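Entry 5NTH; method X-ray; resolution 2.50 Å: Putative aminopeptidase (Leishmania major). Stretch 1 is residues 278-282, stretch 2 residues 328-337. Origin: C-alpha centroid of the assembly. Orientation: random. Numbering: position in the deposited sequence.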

# COMPACT_ATOMS: atom_id res chain seq x y z
N THR A 278 26.84 18.58 -26.85
CA THR A 278 26.92 17.86 -28.10
C THR A 278 28.34 17.91 -28.64
O THR A 278 28.94 18.98 -28.75
CB THR A 278 26.00 18.43 -29.16
OG1 THR A 278 24.64 18.21 -28.77
CG2 THR A 278 26.26 17.72 -30.51
N LEU A 279 28.86 16.72 -28.97
CA LEU A 279 30.15 16.55 -29.62
C LEU A 279 29.85 16.07 -31.02
O LEU A 279 28.94 15.25 -31.21
CB LEU A 279 30.99 15.50 -28.91
CG LEU A 279 31.74 16.00 -27.67
CD1 LEU A 279 30.78 16.39 -26.57
CD2 LEU A 279 32.74 14.97 -27.17
N ARG A 280 30.62 16.56 -31.99
CA ARG A 280 30.44 16.15 -33.38
C ARG A 280 31.74 16.18 -34.19
O ARG A 280 32.55 17.11 -34.04
CB ARG A 280 29.38 17.01 -34.05
CG ARG A 280 29.73 18.50 -34.03
CD ARG A 280 28.93 19.31 -35.04
NE ARG A 280 28.88 18.66 -36.38
CZ ARG A 280 29.57 18.99 -37.47
NH1 ARG A 280 30.43 20.00 -37.48
NH2 ARG A 280 29.38 18.28 -38.58
N TYR A 281 31.91 15.18 -35.05
CA TYR A 281 33.06 15.04 -35.94
C TYR A 281 32.56 14.94 -37.37
O TYR A 281 31.63 14.16 -37.64
CB TYR A 281 33.82 13.76 -35.63
CG TYR A 281 35.20 13.61 -36.25
CD1 TYR A 281 36.19 14.57 -36.07
CD2 TYR A 281 35.55 12.45 -36.95
CE1 TYR A 281 37.49 14.40 -36.60
CE2 TYR A 281 36.82 12.26 -37.49
CZ TYR A 281 37.80 13.24 -37.33
OH TYR A 281 39.07 13.04 -37.87
N ARG A 282 33.15 15.77 -38.25
CA ARG A 282 33.14 15.53 -39.69
C ARG A 282 34.32 14.64 -40.03
O ARG A 282 35.47 14.95 -39.71
CB ARG A 282 33.23 16.81 -40.53
CG ARG A 282 33.14 16.56 -42.07
CD ARG A 282 33.02 17.85 -42.90
NE ARG A 282 32.24 18.81 -42.10
CZ ARG A 282 30.98 19.22 -42.31
NH1 ARG A 282 30.44 20.06 -41.41
NH2 ARG A 282 30.27 18.86 -43.39
N VAL A 328 26.00 5.95 -25.56
CA VAL A 328 26.26 6.72 -26.79
C VAL A 328 27.49 7.64 -26.70
O VAL A 328 28.13 7.85 -27.70
CB VAL A 328 25.04 7.56 -27.26
CG1 VAL A 328 23.81 6.70 -27.46
CG2 VAL A 328 24.76 8.72 -26.32
N PHE A 329 27.79 8.22 -25.55
CA PHE A 329 28.99 9.05 -25.42
C PHE A 329 30.24 8.22 -25.69
O PHE A 329 31.09 8.62 -26.47
CB PHE A 329 29.11 9.61 -24.03
CG PHE A 329 30.38 10.38 -23.76
CD1 PHE A 329 30.71 11.51 -24.49
CD2 PHE A 329 31.22 10.03 -22.68
CE1 PHE A 329 31.86 12.24 -24.18
CE2 PHE A 329 32.38 10.75 -22.38
CZ PHE A 329 32.70 11.86 -23.13
N CYS A 330 30.35 7.08 -25.02
CA CYS A 330 31.52 6.23 -25.16
C CYS A 330 31.54 5.51 -26.52
O CYS A 330 32.61 5.22 -27.02
CB CYS A 330 31.61 5.20 -24.04
SG CYS A 330 31.80 5.87 -22.39
N ALA A 331 30.39 5.20 -27.11
CA ALA A 331 30.34 4.76 -28.51
C ALA A 331 30.90 5.83 -29.44
O ALA A 331 31.75 5.52 -30.30
CB ALA A 331 28.95 4.39 -28.93
N PHE A 332 30.47 7.07 -29.30
CA PHE A 332 31.11 8.18 -30.07
C PHE A 332 32.65 8.14 -30.03
O PHE A 332 33.30 8.28 -31.06
CB PHE A 332 30.61 9.53 -29.57
CG PHE A 332 31.25 10.71 -30.24
CD1 PHE A 332 30.78 11.18 -31.45
CD2 PHE A 332 32.25 11.41 -29.60
CE1 PHE A 332 31.34 12.31 -32.03
CE2 PHE A 332 32.81 12.54 -30.17
CZ PHE A 332 32.36 12.98 -31.40
N ILE A 333 33.21 7.92 -28.85
CA ILE A 333 34.65 7.95 -28.63
C ILE A 333 35.33 6.85 -29.39
O ILE A 333 36.34 7.10 -30.05
CB ILE A 333 34.95 7.83 -27.13
CG1 ILE A 333 34.49 9.13 -26.47
CG2 ILE A 333 36.43 7.52 -26.86
CD1 ILE A 333 34.69 9.17 -24.96
N ALA A 334 34.78 5.64 -29.29
CA ALA A 334 35.33 4.47 -29.93
C ALA A 334 35.26 4.57 -31.46
O ALA A 334 36.25 4.29 -32.16
CB ALA A 334 34.58 3.25 -29.47
N VAL A 335 34.10 4.96 -31.96
CA VAL A 335 33.90 5.21 -33.38
C VAL A 335 34.89 6.24 -33.89
O VAL A 335 35.64 5.95 -34.79
CB VAL A 335 32.50 5.71 -33.70
CG1 VAL A 335 32.42 6.19 -35.13
CG2 VAL A 335 31.51 4.57 -33.49
N VAL A 336 34.90 7.43 -33.32
CA VAL A 336 35.89 8.41 -33.72
C VAL A 336 37.33 7.90 -33.62
O VAL A 336 38.16 8.22 -34.46
CB VAL A 336 35.74 9.71 -32.94
CG1 VAL A 336 36.97 10.60 -33.06
CG2 VAL A 336 34.52 10.44 -33.42
N ARG A 337 37.63 7.12 -32.59
CA ARG A 337 38.98 6.59 -32.44
C ARG A 337 39.31 5.65 -33.58
O ARG A 337 40.45 5.61 -34.04
CB ARG A 337 39.14 5.85 -31.12
CG ARG A 337 39.69 6.75 -30.05
CD ARG A 337 39.62 6.14 -28.67
NE ARG A 337 40.24 7.02 -27.66
CZ ARG A 337 40.12 6.87 -26.35
NH1 ARG A 337 39.39 5.88 -25.82
NH2 ARG A 337 40.71 7.73 -25.55

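This is a small apolar packing contact between a β-strand and an α-helix, made mostly by side chains, with one ring also resting on the strand backbone, and without a hydrogen bond across it. The strand is 278-282 and the helix is 328-337. Their N-to-C directions differ by 20°, so the two elements run nearly parallel. Their axes come within 10.2 Å of each other. That spacing leaves room for side chains between the two backbones. The two stretches together bury 256 Å² against each other.

The strand presents alternate residues to the helix. Leu279 and Tyr281 have CA-to-CB bonds that point toward it, while that of Arg280 points away. On the helix, Phe332 and Val336 point toward the strand. They are four residues apart, about one turn, and so lie on the same side of the helix. Two residues along the strand therefore keep pace with one turn of helix. The CA atoms of Leu279 and Phe332 are 8.4 Å apart, and those of Tyr281 and Val336 are 7.5 Å apart.

Phe332 is the centre of the contact. It loses 71 Å² to the strand, more than any other residue here. With chi1 at 177° (t), its ring extends to the strand and touches three consecutive residues. Phe332 CE2 lies 3.7 Å from Leu279 CB, the closest approach between the stretches. Phe332 CZ is 4.0 Å from Arg280 N, and Phe332 CE1 is 4.2 Å from Tyr281 N. The Tyr281 nitrogen sits at the ring edge, near its plane. A long, flat side chain suits this place because it can span the gap and reach the strand backbone itself.

Leu279 is buried and gives up 63 Å². It packs against two aromatic rings one turn apart, those of Phe332 and Phe329. Its CD2 is 4.1 Å from Phe329 CE1 and approaches the edge of that ring. The CA-to-CB bond of Phe329 points sideways, but the end of its side chain comes nearer to the strand. Its chi1 is 175° (t). A branched aliphatic side chain fits well here. Leu279 CD2 lies between the two rings, 3.9 Å from Phe332 CE2 as well as 4.1 Å from Phe329 CE1, while CB also touches Phe332.

Further along, Tyr281 CB lies 4.0 Å from Val336 CG2. Tyr281 is partly exposed, and its OH is hydrogen-bonded elsewhere in the structure. The residue thus combines an apolar contact with a satisfied polar end. Val336 is compact, which suits the shorter CA-to-CA distance at this level. Arg280 contributes little beyond its backbone nitrogen. Its side chain starts away from the helix, and the residue is partly exposed, a reasonable setting for a charged group.

The helix satisfies much of its own backbone. Phe332 N donates a hydrogen bond to Val328 O at 2.9 Å, and Val336 N donates one to Phe332 O at 2.9 Å. These i+4 to i hydrogen bonds hold the turns that place Phe332 and Val336 in line. What joins the two stretches directly is van der Waals packing.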